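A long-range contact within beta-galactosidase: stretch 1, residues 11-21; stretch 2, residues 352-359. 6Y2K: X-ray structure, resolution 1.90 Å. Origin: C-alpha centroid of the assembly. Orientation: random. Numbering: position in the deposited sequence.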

ATOM      1  N   HIS A  11      46.808  24.976 -13.696  1.00 17.28           N
ATOM      2  CA  HIS A  11      45.548  25.171 -14.430  1.00 17.06           C
ATOM      3  C   HIS A  11      45.180  26.627 -14.704  1.00 17.26           C
ATOM      4  O   HIS A  11      44.208  26.876 -15.428  1.00 17.25           O
ATOM      5  N   TRP A  12      45.921  27.576 -14.125  1.00 17.04           N
ATOM      6  CA  TRP A  12      45.550  29.003 -14.155  1.00 18.11           C
ATOM      7  C   TRP A  12      46.718  29.859 -14.657  1.00 19.28           C
ATOM      8  O   TRP A  12      47.873  29.525 -14.404  1.00 18.93           O
ATOM      9  N   PRO A  13      46.422  30.972 -15.351  1.00 20.88           N
ATOM     10  CA  PRO A  13      47.533  31.849 -15.746  1.00 21.91           C
ATOM     11  C   PRO A  13      48.297  32.394 -14.532  1.00 22.23           C
ATOM     12  O   PRO A  13      47.708  32.598 -13.472  1.00 21.14           O
ATOM     13  N   LYS A  14      49.604  32.602 -14.703  1.00 23.41           N
ATOM     14  CA  LYS A  14      50.479  33.107 -13.630  1.00 24.03           C
ATOM     15  C   LYS A  14      50.017  34.446 -13.058  1.00 22.75           C
ATOM     16  O   LYS A  14      50.289  34.740 -11.897  1.00 22.14           O
ATOM     17  N   SER A  15      49.326  35.244 -13.872  1.00 22.47           N
ATOM     18  CA  SER A  15      48.701  36.493 -13.421  1.00 22.99           C
ATOM     19  C   SER A  15      47.659  36.335 -12.286  1.00 23.20           C
ATOM     20  O   SER A  15      47.344  37.313 -11.607  1.00 23.74           O
ATOM     21  N   ARG A  16      47.135  35.122 -12.091  1.00 22.82           N
ATOM     22  CA  ARG A  16      46.240  34.794 -10.964  1.00 22.45           C
ATOM     23  C   ARG A  16      46.942  34.438  -9.657  1.00 21.80           C
ATOM     24  O   ARG A  16      46.324  34.529  -8.595  1.00 22.05           O
ATOM     25  N   TRP A  17      48.206  34.022  -9.720  1.00 21.05           N
ATOM     26  CA  TRP A  17      48.844  33.315  -8.599  1.00 20.96           C
ATOM     27  C   TRP A  17      48.992  34.120  -7.300  1.00 20.98           C
ATOM     28  O   TRP A  17      48.746  33.586  -6.205  1.00 19.10           O
ATOM     29  N   VAL A  18      49.398  35.385  -7.400  1.00 21.34           N
ATOM     30  CA  VAL A  18      49.576  36.205  -6.191  1.00 22.45           C
ATOM     31  C   VAL A  18      48.213  36.441  -5.529  1.00 22.45           C
ATOM     32  O   VAL A  18      48.077  36.277  -4.316  1.00 22.55           O
ATOM     33  N   GLU A  19      47.228  36.825  -6.339  1.00 23.16           N
ATOM     34  CA  GLU A  19      45.846  37.002  -5.874  1.00 24.85           C
ATOM     35  C   GLU A  19      45.280  35.737  -5.207  1.00 22.83           C
ATOM     36  O   GLU A  19      44.633  35.841  -4.168  1.00 22.55           O
ATOM     37  N   ASP A  20      45.513  34.564  -5.805  1.00 21.58           N
ATOM     38  CA  ASP A  20      45.016  33.301  -5.245  1.00 20.95           C
ATOM     39  C   ASP A  20      45.534  33.141  -3.820  1.00 20.36           C
ATOM     40  O   ASP A  20      44.758  32.875  -2.901  1.00 19.65           O
ATOM     41  N   ALA A  21      46.842  33.319  -3.646  1.00 19.91           N
ATOM     42  CA  ALA A  21      47.488  33.121  -2.350  1.00 20.27           C
ATOM     43  C   ALA A  21      47.015  34.125  -1.293  1.00 20.34           C
ATOM     44  O   ALA A  21      46.810  33.755  -0.137  1.00 21.29           O
ATOM     45  N   PHE A 352      38.747  20.932  -1.530  1.00 15.87           N
ATOM     46  CA  PHE A 352      39.146  20.598  -2.892  1.00 15.62           C
ATOM     47  C   PHE A 352      37.993  20.799  -3.869  1.00 15.80           C
ATOM     48  O   PHE A 352      36.936  20.182  -3.732  1.00 16.06           O
ATOM     49  N   ARG A 353      38.203  21.666  -4.855  1.00 16.06           N
ATOM     50  CA  ARG A 353      39.467  22.380  -4.991  1.00 16.14           C
ATOM     51  C   ARG A 353      39.297  23.864  -4.684  1.00 15.98           C
ATOM     52  O   ARG A 353      38.224  24.305  -4.273  1.00 16.01           O
ATOM     53  N   TRP A 354      40.364  24.631  -4.887  1.00 16.42           N
ATOM     54  CA  TRP A 354      40.336  26.066  -4.634  1.00 16.71           C
ATOM     55  C   TRP A 354      39.414  26.781  -5.616  1.00 16.72           C
ATOM     56  O   TRP A 354      38.614  27.631  -5.225  1.00 17.11           O
ATOM     57  N   ARG A 355      39.532  26.431  -6.892  1.00 16.29           N
ATOM     58  CA  ARG A 355      38.708  27.039  -7.936  1.00 16.62           C
ATOM     59  C   ARG A 355      38.241  25.959  -8.904  1.00 16.50           C
ATOM     60  O   ARG A 355      39.053  25.193  -9.417  1.00 16.45           O
ATOM     61  N   GLN A 356      36.927  25.901  -9.138  1.00 16.85           N
ATOM     62  CA  GLN A 356      36.314  24.917 -10.039  1.00 16.71           C
ATOM     63  C   GLN A 356      36.913  25.050 -11.440  1.00 16.92           C
ATOM     64  O   GLN A 356      36.939  26.149 -11.991  1.00 16.98           O
ATOM     65  N   ALA A 357      37.399  23.946 -12.007  1.00 17.00           N
ATOM     66  CA  ALA A 357      38.061  23.993 -13.318  1.00 17.30           C
ATOM     67  C   ALA A 357      37.016  24.024 -14.433  1.00 17.63           C
ATOM     68  O   ALA A 357      35.999  23.354 -14.323  1.00 17.66           O
ATOM     69  N   PRO A 358      37.255  24.801 -15.512  1.00 17.43           N
ATOM     70  CA  PRO A 358      36.279  24.844 -16.606  1.00 17.48           C
ATOM     71  C   PRO A 358      36.458  23.734 -17.659  1.00 17.59           C
ATOM     72  O   PRO A 358      35.655  23.660 -18.598  1.00 18.14           O
ATOM     73  N   PHE A 359      37.476  22.886 -17.497  1.00 17.03           N
ATOM     74  CA  PHE A 359      37.802  21.818 -18.453  1.00 17.26           C
ATOM     75  C   PHE A 359      37.973  20.473 -17.742  1.00 16.77           C
ATOM     76  O   PHE A 359      38.120  20.418 -16.518  1.00 16.46           O
TER

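Residues 11-21 and 352-359, more than 330 positions apart in the chain, bury 542 Å² between them, and Trp12 and Arg355 contribute the largest areas. The first stretch leads from a turn into a helix, whereas the second has no regular structure.

The central feature is a cation-aromatic stack. The CA-to-CB bond of Trp12 points sideways, but its m rotamer with chi2 of 110° carries the indole across to the second stretch. Arg355 points toward the first stretch, with all of chi1 to chi3 in t, and this extended chain lays its guanidinium flat on the indole, the planes 5° apart and Trp12 CZ3 3.4 Å from Arg355 NE. The cation sits off-centre, with Arg355 CZ 3.9 Å from the centroid of the six-membered ring of Trp12, while Arg355 CD lies more squarely over the same ring, 3.5 Å from that same centroid, a CH-pi contact over the face. The tip of the indole also packs against Pro358, Trp12 CH2 lying 3.8 Å from Pro358 CD. At the ring edge, Trp12 CH2 comes within 3.5 Å of Gln356 O, a carbonyl buried here without a polar partner.

A second aromatic contact involves His11, an m rotamer pointing toward the second stretch. The edge of Phe359 (chi1 p) meets the face of the imidazole, with centroids 5.4 Å apart and planes at 73°; Phe359 CZ also reaches 3.8 Å from His11 CB.

Two direct hydrogen bonds join the stretches, both made at ring edges. Arg353, which follows a cis peptide bond and has an off-rotamer chi1 of 27°, donates from NH2 to His11 ND1 at 2.8 Å. A weak bond from Arg353 NE to Arg355 O, 3.0 Å, links the same guanidinium to the carbonyl of Arg355 within its own stretch. Trp354, chi1 t, points toward the first stretch and donates from NE1 to Asp20 OD1 at 3.0 Å.

Asp20, an m rotamer, also ties this site to Arg16 through a salt bridge to a residue four positions earlier, Arg16 NH2 to Asp20 OD1 at 2.7 Å. The CA-to-CB bond of Arg16 points toward the second stretch; with chi1 to chi3 all m, its NE lies 3.5 Å from Arg355 NH1. These are two donors of like charge and form no hydrogen bond. Water 1 mediates between them: it accepts from Arg355 NH1 at 3.0 Å and, weakly, from Arg16 NE at 3.4 Å, and donates to Asp20 OD2 at 2.8 Å. The carboxylate thus offsets the paired positive charges, partly through the water.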

ATOM      1  CB  HIS A  11      44.395  24.501 -13.688  1.00 17.25           C
ATOM      2  CG  HIS A  11      44.537  23.016 -13.569  1.00 16.70           C
ATOM      3  ND1 HIS A  11      43.649  22.242 -12.860  1.00 16.62           N
ATOM      4  CD2 HIS A  11      45.469  22.166 -14.060  1.00 16.63           C
ATOM      5  CE1 HIS A  11      44.035  20.979 -12.906  1.00 16.94           C
ATOM      6  NE2 HIS A  11      45.133  20.905 -13.635  1.00 16.91           N
ATOM      7  CB  TRP A  12      45.103  29.497 -12.759  1.00 17.63           C
ATOM      8  CG  TRP A  12      44.084  28.585 -12.117  1.00 16.86           C
ATOM      9  CD1 TRP A  12      44.281  27.782 -11.035  1.00 16.79           C
ATOM     10  CD2 TRP A  12      42.745  28.347 -12.559  1.00 16.38           C
ATOM     11  NE1 TRP A  12      43.141  27.061 -10.763  1.00 16.59           N
ATOM     12  CE2 TRP A  12      42.186  27.378 -11.693  1.00 16.54           C
ATOM     13  CE3 TRP A  12      41.959  28.855 -13.603  1.00 16.60           C
ATOM     14  CZ2 TRP A  12      40.870  26.915 -11.830  1.00 16.42           C
ATOM     15  CZ3 TRP A  12      40.642  28.386 -13.745  1.00 16.68           C
ATOM     16  CH2 TRP A  12      40.113  27.435 -12.851  1.00 16.35           C
ATOM     17  CB  PRO A  13      46.860  32.979 -16.541  1.00 22.23           C
ATOM     18  CG  PRO A  13      45.395  32.862 -16.289  1.00 22.49           C
ATOM     19  CD  PRO A  13      45.108  31.473 -15.791  1.00 21.59           C
ATOM     20  CB  LYS A  14      51.922  33.248 -14.127  1.00 25.82           C
ATOM     21  CG  LYS A  14      52.598  31.922 -14.423  1.00 27.75           C
ATOM     22  CD  LYS A  14      54.094  32.087 -14.651  1.00 29.95           C
ATOM     23  CE  LYS A  14      54.746  30.756 -15.012  1.00 31.01           C
ATOM     24  NZ  LYS A  14      56.227  30.879 -15.123  1.00 32.06           N
ATOM     25  CB  SER A  15      48.067  37.217 -14.614  1.00 23.10           C
ATOM     26  OG  SER A  15      47.067  36.419 -15.233  1.00 23.65           O
ATOM     27  CB  ARG A  16      45.319  33.605 -11.325  1.00 22.98           C
ATOM     28  CG  ARG A  16      44.122  33.950 -12.198  1.00 23.62           C
ATOM     29  CD  ARG A  16      43.070  34.783 -11.483  1.00 24.14           C
ATOM     30  NE  ARG A  16      42.704  34.217 -10.182  1.00 25.45           N
ATOM     31  CZ  ARG A  16      41.893  34.795  -9.300  1.00 25.46           C
ATOM     32  NH1 ARG A  16      41.299  35.957  -9.572  1.00 25.77           N
ATOM     33  NH2 ARG A  16      41.654  34.187  -8.142  1.00 25.30           N
ATOM     34  CB  TRP A  17      50.209  32.761  -9.035  1.00 21.39           C
ATOM     35  CG  TRP A  17      50.142  31.623 -10.035  1.00 21.85           C
ATOM     36  CD1 TRP A  17      49.026  31.118 -10.650  1.00 21.62           C
ATOM     37  CD2 TRP A  17      51.250  30.879 -10.552  1.00 21.83           C
ATOM     38  NE1 TRP A  17      49.372  30.098 -11.494  1.00 21.74           N
ATOM     39  CE2 TRP A  17      50.730  29.928 -11.457  1.00 22.05           C
ATOM     40  CE3 TRP A  17      52.633  30.914 -10.328  1.00 21.70           C
ATOM     41  CZ2 TRP A  17      51.546  29.020 -12.145  1.00 21.91           C
ATOM     42  CZ3 TRP A  17      53.446  30.011 -11.014  1.00 21.70           C
ATOM     43  CH2 TRP A  17      52.898  29.076 -11.906  1.00 21.80           C
ATOM     44  CB  VAL A  18      50.278  37.554  -6.471  1.00 23.45           C
ATOM     45  CG1 VAL A  18      50.314  38.423  -5.216  1.00 23.73           C
ATOM     46  CG2 VAL A  18      51.695  37.323  -6.982  1.00 24.34           C
ATOM     47  CB  GLU A  19      44.938  37.452  -7.034  1.00 27.02           C
ATOM     48  CG  GLU A  19      43.427  37.435  -6.763  1.00 30.24           C
ATOM     49  CD  GLU A  19      43.002  38.299  -5.582  1.00 32.82           C
ATOM     50  OE1 GLU A  19      43.717  39.285  -5.288  1.00 37.77           O
ATOM     51  OE2 GLU A  19      41.954  38.003  -4.952  1.00 32.55           O
ATOM     52  CB  ASP A  20      45.441  32.073  -6.078  1.00 20.99           C
ATOM     53  CG  ASP A  20      44.634  31.890  -7.372  1.00 21.48           C
ATOM     54  OD1 ASP A  20      43.441  32.263  -7.440  1.00 22.63           O
ATOM     55  OD2 ASP A  20      45.198  31.320  -8.321  1.00 21.01           O
ATOM     56  CB  ALA A  21      49.004  33.172  -2.503  1.00 20.36           C
ATOM     57  CB  PHE A 352      39.652  19.157  -2.965  1.00 15.39           C
ATOM     58  CG  PHE A 352      39.772  18.626  -4.364  1.00 14.93           C
ATOM     59  CD1 PHE A 352      38.641  18.303  -5.096  1.00 15.20           C
ATOM     60  CD2 PHE A 352      41.015  18.451  -4.949  1.00 15.07           C
ATOM     61  CE1 PHE A 352      38.748  17.815  -6.384  1.00 14.78           C
ATOM     62  CE2 PHE A 352      41.129  17.963  -6.238  1.00 14.98           C
ATOM     63  CZ  PHE A 352      39.993  17.644  -6.956  1.00 14.92           C
ATOM     64  CB  ARG A 353      40.037  22.195  -6.398  1.00 15.99           C
ATOM     65  CG  ARG A 353      38.987  21.930  -7.464  1.00 16.74           C
ATOM     66  CD  ARG A 353      39.623  21.453  -8.760  1.00 16.77           C
ATOM     67  NE  ARG A 353      40.453  22.485  -9.373  1.00 16.77           N
ATOM     68  CZ  ARG A 353      41.165  22.309 -10.482  1.00 17.07           C
ATOM     69  NH1 ARG A 353      41.150  21.138 -11.104  1.00 16.98           N
ATOM     70  NH2 ARG A 353      41.893  23.304 -10.969  1.00 17.40           N
ATOM     71  CB  TRP A 354      41.747  26.652  -4.714  1.00 17.11           C
ATOM     72  CG  TRP A 354      41.769  28.140  -4.887  1.00 17.41           C
ATOM     73  CD1 TRP A 354      42.127  28.830  -6.009  1.00 17.66           C
ATOM     74  CD2 TRP A 354      41.419  29.124  -3.906  1.00 17.42           C
ATOM     75  NE1 TRP A 354      42.022  30.181  -5.787  1.00 17.43           N
ATOM     76  CE2 TRP A 354      41.589  30.389  -4.504  1.00 17.81           C
ATOM     77  CE3 TRP A 354      40.978  29.058  -2.581  1.00 17.42           C
ATOM     78  CZ2 TRP A 354      41.333  31.576  -3.823  1.00 17.70           C
ATOM     79  CZ3 TRP A 354      40.724  30.239  -1.906  1.00 17.71           C
ATOM     80  CH2 TRP A 354      40.903  31.481  -2.528  1.00 18.03           C
ATOM     81  CB  ARG A 355      39.535  28.095  -8.667  1.00 17.03           C
ATOM     82  CG  ARG A 355      38.805  28.877  -9.747  1.00 17.13           C
ATOM     83  CD  ARG A 355      39.730  29.924 -10.343  1.00 17.66           C
ATOM     84  NE  ARG A 355      39.156  30.535 -11.534  1.00 17.52           N
ATOM     85  CZ  ARG A 355      39.773  31.424 -12.309  1.00 18.39           C
ATOM     86  NH1 ARG A 355      41.002  31.849 -12.030  1.00 18.50           N
ATOM     87  NH2 ARG A 355      39.145  31.895 -13.383  1.00 18.10           N
ATOM     88  CB  GLN A 356      34.799  25.136 -10.079  1.00 16.24           C
ATOM     89  CG  GLN A 356      34.020  24.223 -11.020  1.00 15.96           C
ATOM     90  CD  GLN A 356      32.523  24.489 -10.997  1.00 15.64           C
ATOM     91  OE1 GLN A 356      31.990  25.137 -10.080  1.00 14.78           O
ATOM     92  NE2 GLN A 356      31.831  23.975 -12.008  1.00 15.47           N
ATOM     93  CB  ALA A 357      38.979  22.795 -13.486  1.00 18.20           C
ATOM     94  CB  PRO A 358      36.533  26.218 -17.225  1.00 17.46           C
ATOM     95  CG  PRO A 358      37.997  26.396 -17.074  1.00 17.81           C
ATOM     96  CD  PRO A 358      38.351  25.764 -15.741  1.00 17.87           C
ATOM     97  CB  PHE A 359      39.091  22.153 -19.242  1.00 17.82           C
ATOM     98  CG  PHE A 359      40.239  22.594 -18.373  1.00 18.15           C
ATOM     99  CD1 PHE A 359      40.996  21.668 -17.664  1.00 18.19           C
ATOM    100  CD2 PHE A 359      40.532  23.949 -18.229  1.00 18.86           C
ATOM    101  CE1 PHE A 359      42.031  22.076 -16.844  1.00 18.64           C
ATOM    102  CE2 PHE A 359      41.575  24.362 -17.418  1.00 19.05           C
ATOM    103  CZ  PHE A 359      42.321  23.421 -16.721  1.00 19.04           C
TER
HETATM  104  O   HOH W   1      43.050  30.850 -10.085  1.00 18.28           O